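Local coordinates for protein DynE8 (Micromonospora chersina, PDB 4AMM) that is an iterative enediyne polyketide synthase of dynemicin biosynthesis, represented here by its acyltransferase domain, which probably loads the acyl building blocks for chain extension, at residues Leu16-Leu30 against Ala61-Leu75. Numbering follows the deposited sequence. Where two conformers were deposited one is given.
Sequences LTGLLTRVRAAATAL and ADGLVAALDRALGHL
An antiparallel helix pair packed on a four-stranded antiparallel sheet, at one end of the acyltransferase fragment, brings Leu20 of helix 16-27 against helix 61-75, the axes 9.2 Å apart and 157° between their directions. Leu20 is a knob in the hole formed by Leu68, Ala71, Leu72 and Leu75: its CD2 meets Leu68 CD2 at 3.6 Å, while its CD1 reaches Ala71 CB at 3.9 Å. Phe54 of strand 52-58 touches Leu20, Leu68 and Ala71 from the sheet. Leu68 CD1 presses on Arg24 CA (3.5 Å), and Ala27 CB meets Leu64 CD2 (3.8 Å). With CG anti to the backbone N (chi1 -175°) and an extended chain, Arg24 grips Asp69 side-on. Arg24 NE gives Asp69 OD1 a nearly straight bond of 2.6 Å, and Arg24 NH2 meets the syn lone pair of Asp69 OD2 at 3.1 Å; the guanidinium and carboxylate planes lie 29° apart, nearly coplanar. Val65 CG1 covers one guanidinium face. A leucine in place of Arg24 would probably leave the Asp69 carboxylate without its mate and take the guanidinium face away from Val65 CG1. A leucine-rich seam, partly resting on the sheet, is thus flanked by one bidentate salt bridge, which probably fixes the guanidinium's rotation.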
loop_
_atom_site.group_PDB
_atom_site.type_symbol
_atom_site.label_atom_id
_atom_site.label_comp_id
_atom_site.label_asym_id
_atom_site.label_seq_id
_atom_site.Cartn_x
_atom_site.Cartn_y
_atom_site.Cartn_z
ATOM N N LEU A 16 15.500 27.329 4.065
ATOM C CA LEU A 16 15.632 25.877 4.381
ATOM C C LEU A 16 17.057 25.452 4.191
ATOM O O LEU A 16 17.565 24.698 5.041
ATOM C CB LEU A 16 14.661 25.089 3.497
ATOM C CG LEU A 16 14.632 23.552 3.803
ATOM C CD1 LEU A 16 14.244 23.315 5.292
ATOM C CD2 LEU A 16 13.771 22.890 2.758
ATOM N N THR A 17 17.732 25.950 3.138
ATOM C CA THR A 17 19.180 25.614 2.993
ATOM C C THR A 17 19.979 25.990 4.276
ATOM O O THR A 17 20.764 25.219 4.832
ATOM C CB THR A 17 19.781 26.348 1.792
ATOM O OG1 THR A 17 19.247 25.818 0.575
ATOM C CG2 THR A 17 21.346 26.169 1.739
ATOM N N GLY A 18 19.753 27.187 4.774
ATOM C CA GLY A 18 20.426 27.620 6.001
ATOM C C GLY A 18 20.151 26.756 7.211
ATOM O O GLY A 18 21.082 26.294 7.913
ATOM N N LEU A 19 18.860 26.406 7.430
ATOM C CA LEU A 19 18.519 25.541 8.511
ATOM C C LEU A 19 19.135 24.134 8.395
ATOM O O LEU A 19 19.681 23.589 9.362
ATOM C CB LEU A 19 16.992 25.462 8.578
ATOM C CG LEU A 19 16.491 24.470 9.616
ATOM C CD1 LEU A 19 16.963 24.784 11.006
ATOM C CD2 LEU A 19 14.934 24.443 9.562
ATOM N N LEU A 20 18.987 23.563 7.193
ATOM C CA LEU A 20 19.545 22.245 6.990
ATOM C C LEU A 20 21.084 22.192 7.209
ATOM O O LEU A 20 21.614 21.223 7.700
ATOM C CB LEU A 20 19.187 21.679 5.628
ATOM C CG LEU A 20 17.676 21.443 5.414
ATOM C CD1 LEU A 20 17.467 20.780 4.061
ATOM C CD2 LEU A 20 17.018 20.614 6.502
ATOM N N THR A 21 21.748 23.250 6.796
ATOM C CA THR A 21 23.203 23.351 7.023
ATOM C C THR A 21 23.494 23.327 8.527
ATOM O O THR A 21 24.400 22.648 9.013
ATOM C CB THR A 21 23.719 24.657 6.367
ATOM O OG1 THR A 21 23.531 24.547 4.970
ATOM C CG2 THR A 21 25.200 24.878 6.672
ATOM N N ARG A 22 22.699 24.043 9.311
ATOM C CA ARG A 22 22.928 24.065 10.742
ATOM C C ARG A 22 22.540 22.763 11.416
ATOM O O ARG A 22 23.213 22.278 12.322
ATOM C CB ARG A 22 22.179 25.244 11.345
ATOM C CG ARG A 22 22.883 26.556 10.930
ATOM C CD ARG A 22 22.207 27.727 11.568
ATOM N NE ARG A 22 22.778 28.986 11.111
ATOM C CZ ARG A 22 23.797 29.601 11.711
ATOM N NH1 ARG A 22 24.371 29.071 12.784
ATOM N NH2 ARG A 22 24.253 30.742 11.238
ATOM N N VAL A 23 21.436 22.149 10.982
ATOM C CA VAL A 23 21.126 20.851 11.545
ATOM C C VAL A 23 22.216 19.823 11.208
ATOM O O VAL A 23 22.514 18.984 12.053
ATOM C CB VAL A 23 19.759 20.358 10.980
ATOM C CG1 VAL A 23 19.469 18.978 11.510
ATOM C CG2 VAL A 23 18.653 21.341 11.386
ATOM N N ARG A 24 22.782 19.888 9.989
ATOM C CA ARG A 24 23.868 18.976 9.611
ATOM C C ARG A 24 25.070 19.129 10.529
ATOM O O ARG A 24 25.615 18.118 11.001
ATOM C CB ARG A 24 24.283 19.162 8.165
ATOM C CG ARG A 24 25.331 18.114 7.725
ATOM C CD ARG A 24 26.223 18.680 6.598
ATOM N NE ARG A 24 26.996 17.605 5.962
ATOM C CZ ARG A 24 28.177 17.121 6.375
ATOM N NH1 ARG A 24 28.778 17.591 7.459
ATOM N NH2 ARG A 24 28.744 16.129 5.682
ATOM N N ALA A 25 25.438 20.370 10.819
ATOM C CA ALA A 25 26.500 20.650 11.778
ATOM C C ALA A 25 26.210 20.051 13.153
ATOM O O ALA A 25 27.067 19.371 13.718
ATOM C CB ALA A 25 26.696 22.145 11.871
ATOM N N ALA A 26 24.988 20.259 13.650
ATOM C CA ALA A 26 24.547 19.815 14.973
ATOM C C ALA A 26 24.455 18.326 15.113
ATOM O O ALA A 26 24.406 17.844 16.262
ATOM C CB ALA A 26 23.217 20.385 15.317
ATOM N N ALA A 27 24.349 17.625 13.971
ATOM C CA ALA A 27 24.001 16.212 13.950
ATOM C C ALA A 27 25.231 15.359 13.934
ATOM O O ALA A 27 25.176 14.205 14.362
ATOM C CB ALA A 27 23.116 15.895 12.706
ATOM N N THR A 28 26.340 15.905 13.430
ATOM C CA THR A 28 27.557 15.137 13.306
ATOM C C THR A 28 27.928 14.728 14.744
ATOM O O THR A 28 27.951 15.552 15.666
ATOM C CB THR A 28 28.673 15.922 12.576
ATOM O OG1 THR A 28 28.964 17.106 13.320
ATOM C CG2 THR A 28 28.246 16.325 11.120
ATOM N N ALA A 29 28.078 13.426 14.947
ATOM C CA ALA A 29 28.537 12.866 16.237
ATOM C C ALA A 29 27.482 12.633 17.350
ATOM O O ALA A 29 27.774 11.934 18.346
ATOM C CB ALA A 29 29.762 13.695 16.804
ATOM N N LEU A 30 26.271 13.188 17.225
ATOM C CA LEU A 30 25.286 12.947 18.275
ATOM C C LEU A 30 25.134 11.461 18.583
ATOM O O LEU A 30 25.124 10.641 17.673
ATOM C CB LEU A 30 23.898 13.488 17.867
ATOM C CG LEU A 30 23.518 14.873 18.379
ATOM C CD1 LEU A 30 24.688 15.834 18.564
ATOM C CD2 LEU A 30 22.366 15.481 17.584
ATOM N N ALA A 61 22.704 9.125 13.610
ATOM C CA ALA A 61 23.149 10.458 13.240
ATOM C C ALA A 61 23.820 10.507 11.876
ATOM O O ALA A 61 23.686 11.459 11.159
ATOM C CB ALA A 61 24.040 11.036 14.274
ATOM N N ASP A 62 24.630 9.500 11.549
ATOM C CA ASP A 62 25.323 9.526 10.268
ATOM C C ASP A 62 24.324 9.432 9.094
ATOM O O ASP A 62 24.521 9.999 8.024
ATOM C CB ASP A 62 26.350 8.392 10.184
ATOM C CG ASP A 62 27.647 8.706 10.881
ATOM O OD1 ASP A 62 27.910 9.851 11.345
ATOM O OD2 ASP A 62 28.464 7.740 10.954
ATOM N N GLY A 63 23.256 8.699 9.290
ATOM C CA GLY A 63 22.180 8.583 8.293
ATOM C C GLY A 63 21.489 9.947 8.143
ATOM O O GLY A 63 21.090 10.300 7.029
ATOM N N LEU A 64 21.333 10.621 9.275
ATOM C CA LEU A 64 20.796 12.005 9.163
ATOM C C LEU A 64 21.738 12.907 8.360
ATOM O O LEU A 64 21.293 13.624 7.470
ATOM C CB LEU A 64 20.451 12.568 10.528
ATOM C CG LEU A 64 19.958 14.036 10.487
ATOM C CD1 LEU A 64 18.651 14.145 9.610
ATOM C CD2 LEU A 64 19.655 14.489 11.924
ATOM N N VAL A 65 23.044 12.867 8.642
ATOM C CA VAL A 65 24.024 13.709 7.880
ATOM C C VAL A 65 23.935 13.374 6.416
ATOM O O VAL A 65 23.896 14.308 5.571
ATOM C CB VAL A 65 25.464 13.482 8.413
ATOM C CG1 VAL A 65 26.497 14.157 7.516
ATOM C CG2 VAL A 65 25.519 13.975 9.717
ATOM N N ALA A 66 23.862 12.070 6.077
ATOM C CA ALA A 66 23.745 11.645 4.685
ATOM C C ALA A 66 22.470 12.210 4.034
ATOM O O ALA A 66 22.530 12.739 2.902
ATOM C CB ALA A 66 23.733 10.100 4.545
ATOM N N ALA A 67 21.324 12.066 4.718
ATOM C CA ALA A 67 20.101 12.687 4.184
ATOM C C ALA A 67 20.129 14.224 3.991
ATOM O O ALA A 67 19.632 14.700 2.983
ATOM C CB ALA A 67 18.885 12.306 5.073
ATOM N N LEU A 68 20.717 14.909 4.973
ATOM C CA LEU A 68 20.915 16.329 4.820
ATOM C C LEU A 68 21.801 16.687 3.601
ATOM O O LEU A 68 21.496 17.637 2.896
ATOM C CB LEU A 68 21.412 16.957 6.134
ATOM C CG LEU A 68 20.380 16.851 7.291
ATOM C CD1 LEU A 68 21.033 17.098 8.607
ATOM C CD2 LEU A 68 19.219 17.847 7.130
ATOM N N ASP A 69 22.893 15.937 3.440
ATOM C CA ASP A 69 23.774 16.156 2.313
ATOM C C ASP A 69 23.010 16.052 1.015
ATOM O O ASP A 69 23.184 16.897 0.131
ATOM C CB ASP A 69 24.976 15.192 2.351
ATOM C CG ASP A 69 25.989 15.584 3.367
ATOM O OD1 ASP A 69 26.015 16.750 3.763
ATOM O OD2 ASP A 69 26.781 14.710 3.786
ATOM N N ARG A 70 22.171 15.021 0.864
ATOM C CA ARG A 70 21.370 14.899 -0.328
ATOM C C ARG A 70 20.390 16.041 -0.527
ATOM O O ARG A 70 20.250 16.553 -1.609
ATOM C CB ARG A 70 20.621 13.559 -0.338
ATOM C CG ARG A 70 21.513 12.362 -0.625
ATOM C CD ARG A 70 20.533 11.180 -0.877
ATOM N NE ARG A 70 19.699 11.274 -2.081
ATOM C CZ ARG A 70 18.732 10.346 -2.382
ATOM N NH1 ARG A 70 18.464 9.405 -1.507
ATOM N NH2 ARG A 70 17.989 10.409 -3.457
ATOM N N ALA A 71 19.711 16.439 0.571
ATOM C CA ALA A 71 18.778 17.527 0.455
ATOM C C ALA A 71 19.483 18.823 0.072
ATOM O O ALA A 71 18.980 19.526 -0.809
ATOM C CB ALA A 71 18.032 17.687 1.773
ATOM N N LEU A 72 20.596 19.096 0.749
ATOM C CA LEU A 72 21.359 20.318 0.441
ATOM C C LEU A 72 21.884 20.313 -0.981
ATOM O O LEU A 72 21.792 21.328 -1.670
ATOM C CB LEU A 72 22.542 20.500 1.400
ATOM C CG LEU A 72 22.136 20.907 2.828
ATOM C CD1 LEU A 72 23.109 20.639 3.938
ATOM C CD2 LEU A 72 21.707 22.391 2.860
ATOM N N GLY A 73 22.321 19.172 -1.469
ATOM C CA GLY A 73 22.811 19.123 -2.843
ATOM C C GLY A 73 21.697 19.424 -3.807
ATOM O O GLY A 73 21.895 20.131 -4.798
ATOM N N HIS A 74 20.494 18.852 -3.540
ATOM C CA HIS A 74 19.334 19.073 -4.338
ATOM C C HIS A 74 18.963 20.562 -4.371
ATOM O O HIS A 74 18.737 21.131 -5.469
ATOM C CB HIS A 74 18.134 18.256 -3.772
ATOM C CG HIS A 74 16.906 18.264 -4.652
ATOM N ND1 HIS A 74 15.730 18.964 -4.374
ATOM C CD2 HIS A 74 16.653 17.574 -5.781
ATOM C CE1 HIS A 74 14.837 18.730 -5.320
ATOM N NE2 HIS A 74 15.377 17.892 -6.193
ATOM N N LEU A 75 18.889 21.197 -3.187
ATOM C CA LEU A 75 18.519 22.618 -3.147
ATOM C C LEU A 75 19.637 23.413 -3.894
ATOM O O LEU A 75 19.305 24.418 -4.536
ATOM C CB LEU A 75 18.393 23.079 -1.697
ATOM C CG LEU A 75 17.239 22.477 -0.882
ATOM C CD1 LEU A 75 17.383 22.830 0.581
ATOM C CD2 LEU A 75 15.932 23.011 -1.443
HETATM O O HOH W 1 21.744 23.970 -0.552
HETATM O O HOH W 2 23.179 8.151 16.214
#